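Local atomic coordinates of oxidized polyvinyl alcohol hydrolase (Pseudomonas sp. VM15C, PDB entry 3WWE), a protein that hydrolyses beta-diketones such as 4,6-nonanedione and, in the second step of polyvinyl alcohol degradation, oxidized polyvinyl alcohol. Residues W129-A134 against I176-T181; P277-G282 against G347-L352; Y31-G36 against V157-T162. All blocks are in the same frame, centred on the assembly; numbering follows the deposited sequence.

All three contacts are built round one large mixed beta-sheet, and each sets a loop against a helix. Contact 3 opens first along the chain, and its second segment, in the last part of helix 148-160, falls between the two segments of contact 1, so these two cross; contact 2, which uses helix 275-288, follows both. Contact 1, near the middle of the molecule, holds the probable nucleophile turn at the end of strand 170-176. Its centre is about 18 Å from that of contact 2 and about 25 Å from that of contact 3. Contacts 2 and 3, about 36 Å apart between centres and on opposite sides of the chain's centre, join the loop after strand 343-346 and the loop before strand 36-43 to their helices.

Contact 1 (W129-A134 against I176-T181); sequences WFEGRA and ISSGGT. With AE3 (2-(2-ethoxyethoxy)ethanol), chain B.
S178 gives its hydroxyl proton to the carboxylate of E131, OG to OE2 at 2.8 Å, reaching the anti side of that oxygen 16° out of the carboxylate plane. The serine's OG lies anti to its backbone N (chi1 -171°), a turn that carries it across to the loop, where it also sits 3.5 Å from CD1 of W129, at the edge of the indole near its plane. A compact hydroxyl suits this position, since it can touch an acid and a ring edge together. The methyl of T181 packs over the face of the carboxylate, CG2 lying 3.7 Å from CD of E131. A water donates to OE2 of E131 as well and links it to OG1 of T181 and to terminal O4 of the bound 2-(2-ethoxyethoxy)ethanol. In the next shell, Y205 bonds OE1 of E131, the backbone N of E203 holds OG1 of T181, and the carbonyl of T69 takes NE1 of W129. NE1 of W129 also comes within 3.5 Å of CA of G179, where a side chain would be crowded by I176 O, so glycine suits the turn. S177, with the strained positive phi (58°) of such turns, hydrogen-bonds H303 through OG, which lies 3.1 Å from C6 of the bound ether. Sequence and geometry are consistent with the GxSxG nucleophile elbow of the alpha/beta-hydrolase fold, with S177 as its probable nucleophile.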
ATOM      1  N   TRP A 129      -5.145  -9.629   0.189  1.00 17.07           N
ATOM      2  CA  TRP A 129      -4.430  -9.221   1.396  1.00 16.01           C
ATOM      3  C   TRP A 129      -5.503  -8.955   2.454  1.00 18.02           C
ATOM      4  O   TRP A 129      -6.673  -8.690   2.132  1.00 17.34           O
ATOM      5  CB  TRP A 129      -3.653  -7.904   1.222  1.00 13.15           C
ATOM      6  CG  TRP A 129      -2.677  -7.839   0.063  1.00 15.34           C
ATOM      7  CD1 TRP A 129      -2.885  -7.259  -1.176  1.00 16.79           C
ATOM      8  CD2 TRP A 129      -1.378  -8.398   0.022  1.00 13.86           C
ATOM      9  NE1 TRP A 129      -1.790  -7.439  -1.975  1.00 15.76           N
ATOM     10  CE2 TRP A 129      -0.846  -8.132  -1.267  1.00 15.67           C
ATOM     11  CE3 TRP A 129      -0.602  -9.113   0.943  1.00 12.36           C
ATOM     12  CZ2 TRP A 129       0.420  -8.551  -1.643  1.00 13.79           C
ATOM     13  CZ3 TRP A 129       0.672  -9.538   0.558  1.00 12.45           C
ATOM     14  CH2 TRP A 129       1.161  -9.257  -0.709  1.00 12.93           C
ATOM     15  N   PHE A 130      -5.087  -9.020   3.729  1.00 18.94           N
ATOM     16  CA  PHE A 130      -5.991  -8.753   4.844  1.00 19.04           C
ATOM     17  C   PHE A 130      -5.907  -7.253   4.927  1.00 19.42           C
ATOM     18  O   PHE A 130      -5.243  -6.711   5.808  1.00 19.83           O
ATOM     19  CB  PHE A 130      -5.429  -9.433   6.089  1.00 19.24           C
ATOM     20  CG  PHE A 130      -5.282 -10.928   5.922  1.00 20.35           C
ATOM     21  CD1 PHE A 130      -6.418 -11.741   5.757  1.00 23.47           C
ATOM     22  CD2 PHE A 130      -4.054 -11.522   5.907  1.00 19.37           C
ATOM     23  CE1 PHE A 130      -6.309 -13.165   5.582  1.00 23.56           C
ATOM     24  CE2 PHE A 130      -3.931 -12.913   5.743  1.00 22.13           C
ATOM     25  CZ  PHE A 130      -5.075 -13.740   5.582  1.00 22.93           C
ATOM     26  N   GLU A 131      -6.578  -6.575   3.990  1.00 19.34           N
ATOM     27  CA  GLU A 131      -6.481  -5.115   3.903  1.00 18.63           C
ATOM     28  C   GLU A 131      -7.674  -4.260   4.287  1.00 18.87           C
ATOM     29  O   GLU A 131      -7.594  -3.042   4.180  1.00 18.84           O
ATOM     30  CB  GLU A 131      -6.026  -4.724   2.493  1.00 17.78           C
ATOM     31  CG  GLU A 131      -6.566  -5.639   1.391  1.00 17.98           C
ATOM     32  CD  GLU A 131      -7.867  -5.146   0.781  1.00 18.63           C
ATOM     33  OE1 GLU A 131      -8.854  -4.867   1.513  1.00 19.18           O
ATOM     34  OE2 GLU A 131      -7.896  -5.047  -0.461  1.00 16.18           O
ATOM     35  N   GLY A 132      -8.767  -4.889   4.713  1.00 17.65           N
ATOM     36  CA  GLY A 132      -9.955  -4.145   5.118  1.00 18.17           C
ATOM     37  C   GLY A 132     -11.015  -4.991   5.792  1.00 17.03           C
ATOM     38  O   GLY A 132     -11.159  -6.158   5.435  1.00 19.25           O
ATOM     39  N   ARG A 133     -11.775  -4.436   6.727  1.00 17.70           N
ATOM     40  CA  ARG A 133     -12.842  -5.236   7.388  1.00 20.02           C
ATOM     41  C   ARG A 133     -14.022  -5.313   6.460  1.00 20.02           C
ATOM     42  O   ARG A 133     -14.309  -4.326   5.742  1.00 19.52           O
ATOM     43  CB  ARG A 133     -13.315  -4.622   8.715  1.00 19.86           C
ATOM     44  CG  ARG A 133     -13.970  -3.211   8.679  1.00 22.56           C
ATOM     45  CD  ARG A 133     -13.931  -2.663  10.105  1.00 20.76           C
ATOM     46  NE  ARG A 133     -14.415  -1.301  10.318  1.00 23.82           N
ATOM     47  CZ  ARG A 133     -15.708  -0.947  10.369  1.00 23.91           C
ATOM     48  NH1 ARG A 133     -16.661  -1.863  10.204  1.00 21.00           N
ATOM     49  NH2 ARG A 133     -16.050   0.326  10.594  1.00 19.84           N
ATOM     50  N   ALA A 134     -14.685  -6.467   6.484  1.00 19.15           N
ATOM     51  CA  ALA A 134     -15.834  -6.743   5.646  1.00 22.19           C
ATOM     52  C   ALA A 134     -16.985  -5.847   6.074  1.00 24.23           C
ATOM     53  O   ALA A 134     -17.032  -5.336   7.209  1.00 25.07           O
ATOM     54  CB  ALA A 134     -16.239  -8.195   5.777  1.00 21.34           C
ATOM     55  N   ILE A 176      -0.090  -1.769  -5.539  1.00 17.13           N
ATOM     56  CA  ILE A 176      -1.113  -1.385  -6.477  1.00 17.18           C
ATOM     57  C   ILE A 176      -2.473  -2.042  -6.159  1.00 18.80           C
ATOM     58  O   ILE A 176      -2.549  -3.217  -5.777  1.00 20.08           O
ATOM     59  CB  ILE A 176      -0.636  -1.774  -7.923  1.00 17.71           C
ATOM     60  CG1 ILE A 176      -1.752  -1.544  -8.960  1.00 14.02           C
ATOM     61  CG2 ILE A 176      -0.161  -3.245  -7.905  1.00 16.43           C
ATOM     62  CD1 ILE A 176      -2.082  -0.116  -9.189  1.00 14.95           C
ATOM     63  N   SER A 177      -3.554  -1.271  -6.285  1.00 18.41           N
ATOM     64  CA  SER A 177      -4.884  -1.816  -6.103  1.00 17.98           C
ATOM     65  C   SER A 177      -5.002  -2.419  -4.695  1.00 18.45           C
ATOM     66  O   SER A 177      -4.786  -1.696  -3.697  1.00 18.26           O
ATOM     67  CB  SER A 177      -5.127  -2.864  -7.226  1.00 19.48           C
ATOM     68  OG  SER A 177      -6.480  -3.319  -7.248  1.00 23.47           O
ATOM     69  N   SER A 178      -5.324  -3.713  -4.600  1.00 16.21           N
ATOM     70  CA  SER A 178      -5.439  -4.337  -3.278  1.00 17.63           C
ATOM     71  C   SER A 178      -4.134  -4.153  -2.486  1.00 16.94           C
ATOM     72  O   SER A 178      -4.168  -3.941  -1.266  1.00 17.61           O
ATOM     73  CB  SER A 178      -5.793  -5.804  -3.419  1.00 16.66           C
ATOM     74  OG  SER A 178      -6.095  -6.326  -2.180  1.00 17.21           O
ATOM     75  N   GLY A 179      -2.992  -4.256  -3.176  1.00 17.20           N
ATOM     76  CA  GLY A 179      -1.706  -4.002  -2.511  1.00 17.03           C
ATOM     77  C   GLY A 179      -1.640  -2.550  -2.006  1.00 16.29           C
ATOM     78  O   GLY A 179      -1.000  -2.242  -0.994  1.00 17.51           O
ATOM     79  N   GLY A 180      -2.283  -1.638  -2.739  1.00 16.30           N
ATOM     80  CA  GLY A 180      -2.361  -0.236  -2.328  1.00 14.86           C
ATOM     81  C   GLY A 180      -3.276  -0.051  -1.128  1.00 14.89           C
ATOM     82  O   GLY A 180      -3.016   0.760  -0.223  1.00 16.51           O
ATOM     83  N   THR A 181      -4.363  -0.807  -1.091  1.00 14.05           N
ATOM     84  CA  THR A 181      -5.258  -0.744   0.066  1.00 14.71           C
ATOM     85  C   THR A 181      -4.478  -1.278   1.324  1.00 17.31           C
ATOM     86  O   THR A 181      -4.550  -0.696   2.429  1.00 19.33           O
ATOM     87  CB  THR A 181      -6.477  -1.628  -0.169  1.00 15.71           C
ATOM     88  OG1 THR A 181      -7.087  -1.280  -1.438  1.00 16.11           O
ATOM     89  CG2 THR A 181      -7.442  -1.458   0.969  1.00 12.91           C
TER
HETATM   90  C1  AE3 B 900     -16.604  -4.684  -2.459  1.00 43.19           C
HETATM   91  C2  AE3 B 900     -15.137  -5.003  -2.351  1.00 41.00           C
HETATM   92  O2  AE3 B 900     -14.562  -4.878  -3.651  1.00 44.06           O
HETATM   93  C3  AE3 B 900     -13.283  -4.262  -3.491  1.00 40.88           C
HETATM   94  C4  AE3 B 900     -12.491  -4.329  -4.795  1.00 38.19           C
HETATM   95  O3  AE3 B 900     -11.173  -3.797  -4.576  1.00 36.52           O
HETATM   96  C5  AE3 B 900     -10.303  -4.321  -5.621  1.00 31.87           C
HETATM   97  C6  AE3 B 900      -8.849  -3.875  -5.346  1.00 31.02           C
HETATM   98  O4  AE3 B 900      -8.796  -2.546  -4.727  1.00 23.30           O
HETATM   99  O   HOH W   1      -8.881  -3.147  -2.165  1.00 15.53           O

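Contact 2 (P277-G282 against G347-L352); sequences PSTQAG and GPFTGL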
ATOM      1  N   PRO A 277     -12.409   8.785  -4.991  1.00 15.77           N
ATOM      2  CA  PRO A 277     -12.725   9.050  -3.580  1.00 16.50           C
ATOM      3  C   PRO A 277     -11.776   8.437  -2.540  1.00 16.12           C
ATOM      4  O   PRO A 277     -11.558   9.027  -1.474  1.00 16.62           O
ATOM      5  CB  PRO A 277     -14.147   8.527  -3.419  1.00 14.55           C
ATOM      6  CG  PRO A 277     -14.264   7.467  -4.493  1.00 16.59           C
ATOM      7  CD  PRO A 277     -13.532   8.121  -5.657  1.00 14.98           C
ATOM      8  N   SER A 278     -11.237   7.273  -2.841  1.00 16.49           N
ATOM      9  CA  SER A 278     -10.337   6.591  -1.900  1.00 18.09           C
ATOM     10  C   SER A 278      -8.935   7.235  -1.865  1.00 18.39           C
ATOM     11  O   SER A 278      -8.338   7.278  -0.803  1.00 18.76           O
ATOM     12  CB  SER A 278     -10.228   5.108  -2.238  1.00 17.20           C
ATOM     13  OG  SER A 278      -9.684   4.929  -3.528  1.00 19.50           O
ATOM     14  N   THR A 279      -8.424   7.748  -2.998  1.00 16.91           N
ATOM     15  CA  THR A 279      -7.134   8.402  -3.004  1.00 16.84           C
ATOM     16  C   THR A 279      -7.359   9.784  -2.367  1.00 18.73           C
ATOM     17  O   THR A 279      -6.502  10.317  -1.636  1.00 19.41           O
ATOM     18  CB  THR A 279      -6.545   8.584  -4.441  1.00 17.10           C
ATOM     19  OG1 THR A 279      -7.524   9.200  -5.296  1.00 18.80           O
ATOM     20  CG2 THR A 279      -6.150   7.256  -5.037  1.00 16.30           C
ATOM     21  N   GLN A 280      -8.508  10.384  -2.654  1.00 17.83           N
ATOM     22  CA  GLN A 280      -8.788  11.680  -2.054  1.00 19.06           C
ATOM     23  C   GLN A 280      -8.834  11.524  -0.513  1.00 18.30           C
ATOM     24  O   GLN A 280      -8.169  12.257   0.201  1.00 18.88           O
ATOM     25  CB  GLN A 280     -10.129  12.245  -2.562  1.00 18.18           C
ATOM     26  CG  GLN A 280     -10.515  13.523  -1.890  1.00 18.63           C
ATOM     27  CD  GLN A 280      -9.668  14.704  -2.361  1.00 19.51           C
ATOM     28  OE1 GLN A 280      -9.673  15.026  -3.540  1.00 16.77           O
ATOM     29  NE2 GLN A 280      -8.934  15.341  -1.439  1.00 19.22           N
ATOM     30  N   ALA A 281      -9.577  10.533  -0.038  1.00 17.15           N
ATOM     31  CA  ALA A 281      -9.765  10.296   1.389  1.00 16.87           C
ATOM     32  C   ALA A 281      -8.469  10.001   2.082  1.00 17.07           C
ATOM     33  O   ALA A 281      -8.251  10.463   3.200  1.00 19.55           O
ATOM     34  CB  ALA A 281     -10.794   9.141   1.630  1.00 16.18           C
ATOM     35  N   GLY A 282      -7.595   9.231   1.453  1.00 15.08           N
ATOM     36  CA  GLY A 282      -6.344   8.971   2.110  1.00 13.70           C
ATOM     37  C   GLY A 282      -5.488  10.228   2.144  1.00 16.60           C
ATOM     38  O   GLY A 282      -4.770  10.504   3.143  1.00 14.87           O
ATOM     39  N   GLY A 347       0.426  17.746  -0.045  1.00 21.17           N
ATOM     40  CA  GLY A 347      -0.879  18.127   0.464  1.00 19.67           C
ATOM     41  C   GLY A 347      -1.951  17.194  -0.070  1.00 22.04           C
ATOM     42  O   GLY A 347      -1.641  16.158  -0.693  1.00 21.87           O
ATOM     43  N   PRO A 348      -3.242  17.531   0.134  1.00 22.64           N
ATOM     44  CA  PRO A 348      -4.328  16.661  -0.363  1.00 22.49           C
ATOM     45  C   PRO A 348      -4.522  16.781  -1.877  1.00 22.30           C
ATOM     46  O   PRO A 348      -3.993  17.710  -2.514  1.00 21.07           O
ATOM     47  CB  PRO A 348      -5.579  17.198   0.350  1.00 22.51           C
ATOM     48  CG  PRO A 348      -5.033  18.261   1.391  1.00 24.24           C
ATOM     49  CD  PRO A 348      -3.795  18.770   0.719  1.00 21.60           C
ATOM     50  N   PHE A 349      -5.244  15.826  -2.468  1.00 20.00           N
ATOM     51  CA  PHE A 349      -5.556  15.958  -3.876  1.00 20.08           C
ATOM     52  C   PHE A 349      -6.471  17.208  -3.973  1.00 21.45           C
ATOM     53  O   PHE A 349      -7.301  17.482  -3.078  1.00 22.42           O
ATOM     54  CB  PHE A 349      -6.326  14.757  -4.350  1.00 18.59           C
ATOM     55  CG  PHE A 349      -5.459  13.626  -4.719  1.00 17.16           C
ATOM     56  CD1 PHE A 349      -4.797  13.619  -5.926  1.00 12.73           C
ATOM     57  CD2 PHE A 349      -5.265  12.556  -3.822  1.00 15.87           C
ATOM     58  CE1 PHE A 349      -3.930  12.540  -6.278  1.00 14.94           C
ATOM     59  CE2 PHE A 349      -4.396  11.471  -4.163  1.00 14.28           C
ATOM     60  CZ  PHE A 349      -3.749  11.468  -5.371  1.00 13.03           C
ATOM     61  N   THR A 350      -6.329  17.965  -5.038  1.00 22.82           N
ATOM     62  CA  THR A 350      -7.157  19.149  -5.179  1.00 25.53           C
ATOM     63  C   THR A 350      -7.848  19.112  -6.527  1.00 26.36           C
ATOM     64  O   THR A 350      -8.815  19.839  -6.742  1.00 29.03           O
ATOM     65  CB  THR A 350      -6.296  20.494  -5.074  1.00 25.95           C
ATOM     66  OG1 THR A 350      -5.285  20.492  -6.079  1.00 27.44           O
ATOM     67  CG2 THR A 350      -5.631  20.635  -3.692  1.00 24.77           C
ATOM     68  N   GLY A 351      -7.365  18.269  -7.437  1.00 27.25           N
ATOM     69  CA  GLY A 351      -7.957  18.211  -8.770  1.00 25.85           C
ATOM     70  C   GLY A 351      -9.034  17.184  -9.023  1.00 25.50           C
ATOM     71  O   GLY A 351      -9.558  17.132 -10.140  1.00 25.37           O
ATOM     72  N   LEU A 352      -9.391  16.396  -8.005  1.00 24.02           N
ATOM     73  CA  LEU A 352     -10.395  15.327  -8.163  1.00 23.42           C
ATOM     74  C   LEU A 352     -11.811  15.800  -7.977  1.00 24.04           C
ATOM     75  O   LEU A 352     -12.736  15.198  -8.538  1.00 21.36           O
ATOM     76  CB  LEU A 352     -10.137  14.184  -7.186  1.00 21.76           C
ATOM     77  CG  LEU A 352      -8.713  13.595  -7.063  1.00 23.28           C
ATOM     78  CD1 LEU A 352      -8.794  12.202  -6.544  1.00 19.46           C
ATOM     79  CD2 LEU A 352      -7.983  13.601  -8.345  1.00 22.76           C
TER
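T279 and Q280 carry the face that helix 275-288 turns to the loop after edge strand 343-346. The helix forms part of the connection between strands 247-253 and 292-298 of the alpha/beta-hydrolase core. T279 comes first, setting its CB 3.6 Å from CE2 of F349, while OG1 lies over one face of the ring. With chi1 at 51°, OG1 of T279 can bond back to Y275 O and still touch CD1 of L352 at 3.5 Å. A threonine fits because the helix backbone satisfies its hydroxyl even over the ring, while CB adds apolar contact. The ring of F349, which also touches W253, brings CD2 within 3.4 Å of T279 O. OG of S283, by similarity a charge-relay residue, holds F349 N. Q280 follows, bent at chi2 (73°), which brings its amide to the loop backbone. NE2 of Q280 donates to F349 O at 3.2 Å and also hydrogen-bonds N284 OD1, one turn further along its own helix. An alanine here would remove the amide and is likely to leave F349 O and N284 OD1 without this donor, the loop less firmly tied. In the bond from Q280 to F349 the N-H...O angle is 157°, the acceptor lying in the amide plane.

Contact 3 (Y31-G36 against V157-T162); sequences YEVKEG and VQCVGT
A disulfide between C159 and C27 fastens the last part of helix 148-160 to the N-terminal segment, and Y31 and V33 pack against the C159 side of it. With chi1 at 171°, C159 swings SG away from its own N and out of the helix to where the tyrosine and valine meet it. Y31 meets SG of C159 through CD1 at 4.1 Å, an oblique sulfur-aromatic contact in which the sulfur stands 63° off the ring normal and 5.3 Å from the ring centroid. The large, polarisable sulfur and the aromatic ring make an apt pair here, and the tyrosine needs no polar partner across the contact because its OH bonds V39 O. V33 is the residue most covered in this contact, and its two methyls divide the work. CG1 of V33 rests 3.9 Å from CG2 of V160, the two valines crossing at about a right angle. CG2 turns toward C159, but its modelled spacing to SG is too short for a relaxed contact, and its exact value is doubtful. Branched, apolar valine suits both positions, filling a buried seam without bringing in polar atoms that need a partner. Just beyond, T162 OG1 donates to C159 O at 2.8 Å while the backbone N of T162, 3.1 Å away, donates to the same oxygen. Two donors from one residue thus grip this carbonyl. Y31 meets F41 of strand 36-43 edge-to-face, and F50 of the adjacent strand 46-53 packs against both V33 and V160, so that the seam lies between the last part of helix 148-160 and the outer hairpin of the sheet.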
ATOM      1  N   TYR A  31      15.069 -19.803  11.897  1.00 34.02           N
ATOM      2  CA  TYR A  31      14.778 -19.485  10.489  1.00 32.21           C
ATOM      3  C   TYR A  31      16.002 -18.854   9.809  1.00 31.90           C
ATOM      4  O   TYR A  31      16.553 -17.876  10.288  1.00 32.23           O
ATOM      5  CB  TYR A  31      13.579 -18.553  10.380  1.00 29.99           C
ATOM      6  CG  TYR A  31      12.999 -18.509   8.945  1.00 26.95           C
ATOM      7  CD1 TYR A  31      13.450 -17.565   8.014  1.00 25.19           C
ATOM      8  CD2 TYR A  31      12.025 -19.432   8.525  1.00 24.00           C
ATOM      9  CE1 TYR A  31      12.943 -17.524   6.695  1.00 23.51           C
ATOM     10  CE2 TYR A  31      11.523 -19.413   7.208  1.00 22.33           C
ATOM     11  CZ  TYR A  31      11.988 -18.451   6.291  1.00 22.76           C
ATOM     12  OH  TYR A  31      11.523 -18.439   4.963  1.00 21.79           O
ATOM     13  N   GLU A  32      16.431 -19.443   8.699  1.00 33.06           N
ATOM     14  CA  GLU A  32      17.579 -18.953   7.950  1.00 34.10           C
ATOM     15  C   GLU A  32      17.088 -18.154   6.722  1.00 33.56           C
ATOM     16  O   GLU A  32      16.601 -18.717   5.744  1.00 33.67           O
ATOM     17  CB  GLU A  32      18.426 -20.140   7.499  1.00 36.90           C
ATOM     18  CG  GLU A  32      18.805 -21.131   8.620  1.00 45.20           C
ATOM     19  CD  GLU A  32      19.472 -22.427   8.077  1.00 50.08           C
ATOM     20  OE1 GLU A  32      20.530 -22.334   7.392  1.00 52.92           O
ATOM     21  OE2 GLU A  32      18.941 -23.542   8.330  1.00 51.94           O
ATOM     22  N   VAL A  33      17.200 -16.841   6.763  1.00 32.34           N
ATOM     23  CA  VAL A  33      16.726 -16.030   5.644  1.00 31.50           C
ATOM     24  C   VAL A  33      17.720 -16.110   4.508  1.00 30.65           C
ATOM     25  O   VAL A  33      18.920 -16.173   4.759  1.00 29.41           O
ATOM     26  CB  VAL A  33      16.623 -14.564   6.025  1.00 31.82           C
ATOM     27  CG1 VAL A  33      15.536 -13.913   5.231  1.00 31.39           C
ATOM     28  CG2 VAL A  33      16.382 -14.430   7.475  1.00 32.37           C
ATOM     29  N   LYS A  34      17.243 -16.071   3.271  1.00 29.03           N
ATOM     30  CA  LYS A  34      18.171 -16.132   2.143  1.00 30.72           C
ATOM     31  C   LYS A  34      17.829 -15.126   1.041  1.00 28.69           C
ATOM     32  O   LYS A  34      16.772 -14.503   1.087  1.00 28.42           O
ATOM     33  CB  LYS A  34      18.183 -17.546   1.501  1.00 32.48           C
ATOM     34  CG  LYS A  34      16.818 -17.989   0.981  1.00 37.10           C
ATOM     35  CD  LYS A  34      16.820 -19.403   0.349  1.00 39.08           C
ATOM     36  CE  LYS A  34      17.075 -19.344  -1.157  1.00 39.67           C
ATOM     37  NZ  LYS A  34      15.849 -18.990  -1.943  1.00 39.83           N
ATOM     38  N   GLU A  35      18.735 -14.972   0.069  1.00 27.08           N
ATOM     39  CA  GLU A  35      18.452 -14.121  -1.079  1.00 28.01           C
ATOM     40  C   GLU A  35      17.463 -14.971  -1.886  1.00 26.48           C
ATOM     41  O   GLU A  35      17.462 -16.211  -1.792  1.00 24.79           O
ATOM     42  CB  GLU A  35      19.697 -13.851  -1.909  1.00 30.00           C
ATOM     43  CG  GLU A  35      19.376 -13.237  -3.305  1.00 36.66           C
ATOM     44  CD  GLU A  35      20.621 -12.782  -4.075  1.00 39.20           C
ATOM     45  OE1 GLU A  35      21.750 -13.166  -3.678  1.00 41.59           O
ATOM     46  OE2 GLU A  35      20.471 -12.046  -5.083  1.00 41.03           O
ATOM     47  N   GLY A  36      16.601 -14.307  -2.647  1.00 24.03           N
ATOM     48  CA  GLY A  36      15.614 -15.028  -3.422  1.00 21.75           C
ATOM     49  C   GLY A  36      14.371 -15.384  -2.617  1.00 21.13           C
ATOM     50  O   GLY A  36      13.965 -14.713  -1.643  1.00 21.95           O
ATOM     51  N   VAL A 157      10.410  -8.067   7.731  1.00 18.67           N
ATOM     52  CA  VAL A 157      11.458  -7.089   7.611  1.00 16.52           C
ATOM     53  C   VAL A 157      12.439  -7.216   8.788  1.00 18.13           C
ATOM     54  O   VAL A 157      13.649  -7.133   8.624  1.00 18.48           O
ATOM     55  CB  VAL A 157      10.808  -5.665   7.474  1.00 16.44           C
ATOM     56  CG1 VAL A 157      11.868  -4.602   7.567  1.00 12.43           C
ATOM     57  CG2 VAL A 157      10.100  -5.523   6.030  1.00 14.74           C
ATOM     58  N   GLN A 158      11.940  -7.452   9.984  1.00 18.82           N
ATOM     59  CA  GLN A 158      12.873  -7.643  11.094  1.00 22.19           C
ATOM     60  C   GLN A 158      13.743  -8.860  10.903  1.00 22.24           C
ATOM     61  O   GLN A 158      14.907  -8.847  11.252  1.00 24.30           O
ATOM     62  CB  GLN A 158      12.125  -7.796  12.389  1.00 23.32           C
ATOM     63  CG  GLN A 158      11.597  -6.494  12.858  1.00 26.31           C
ATOM     64  CD  GLN A 158      10.601  -6.719  13.920  1.00 29.00           C
ATOM     65  OE1 GLN A 158       9.749  -7.572  13.783  1.00 29.50           O
ATOM     66  NE2 GLN A 158      10.708  -5.975  15.001  1.00 31.35           N
ATOM     67  N   CYS A 159      13.188  -9.914  10.331  1.00 21.99           N
ATOM     68  CA  CYS A 159      13.975 -11.098  10.097  1.00 21.56           C
ATOM     69  C   CYS A 159      15.045 -10.887   9.014  1.00 22.59           C
ATOM     70  O   CYS A 159      16.203 -11.299   9.170  1.00 24.48           O
ATOM     71  CB  CYS A 159      13.056 -12.237   9.704  1.00 21.40           C
ATOM     72  SG  CYS A 159      13.951 -13.649   9.149  1.00 26.83           S
ATOM     73  N   VAL A 160      14.693 -10.249   7.899  1.00 21.96           N
ATOM     74  CA  VAL A 160      15.662 -10.045   6.826  1.00 18.84           C
ATOM     75  C   VAL A 160      16.839  -9.194   7.286  1.00 19.63           C
ATOM     76  O   VAL A 160      17.983  -9.355   6.820  1.00 19.91           O
ATOM     77  CB  VAL A 160      14.995  -9.355   5.561  1.00 19.32           C
ATOM     78  CG1 VAL A 160      16.089  -9.004   4.529  1.00 18.14           C
ATOM     79  CG2 VAL A 160      13.981 -10.306   4.894  1.00 15.88           C
ATOM     80  N   GLY A 161      16.553  -8.271   8.194  1.00 19.50           N
ATOM     81  CA  GLY A 161      17.566  -7.348   8.670  1.00 19.40           C
ATOM     82  C   GLY A 161      18.616  -7.967   9.578  1.00 21.52           C
ATOM     83  O   GLY A 161      19.538  -7.279   9.968  1.00 20.28           O
ATOM     84  N   THR A 162      18.462  -9.239   9.921  1.00 20.16           N
ATOM     85  CA  THR A 162      19.471  -9.916  10.722  1.00 22.19           C
ATOM     86  C   THR A 162      20.466 -10.400   9.702  1.00 22.59           C
ATOM     87  O   THR A 162      21.580 -10.705  10.063  1.00 24.43           O
ATOM     88  CB  THR A 162      18.985 -11.188  11.443  1.00 20.62           C
ATOM     89  OG1 THR A 162      18.591 -12.157  10.458  1.00 21.51           O
ATOM     90  CG2 THR A 162      17.830 -10.891  12.377  1.00 21.49           C
TER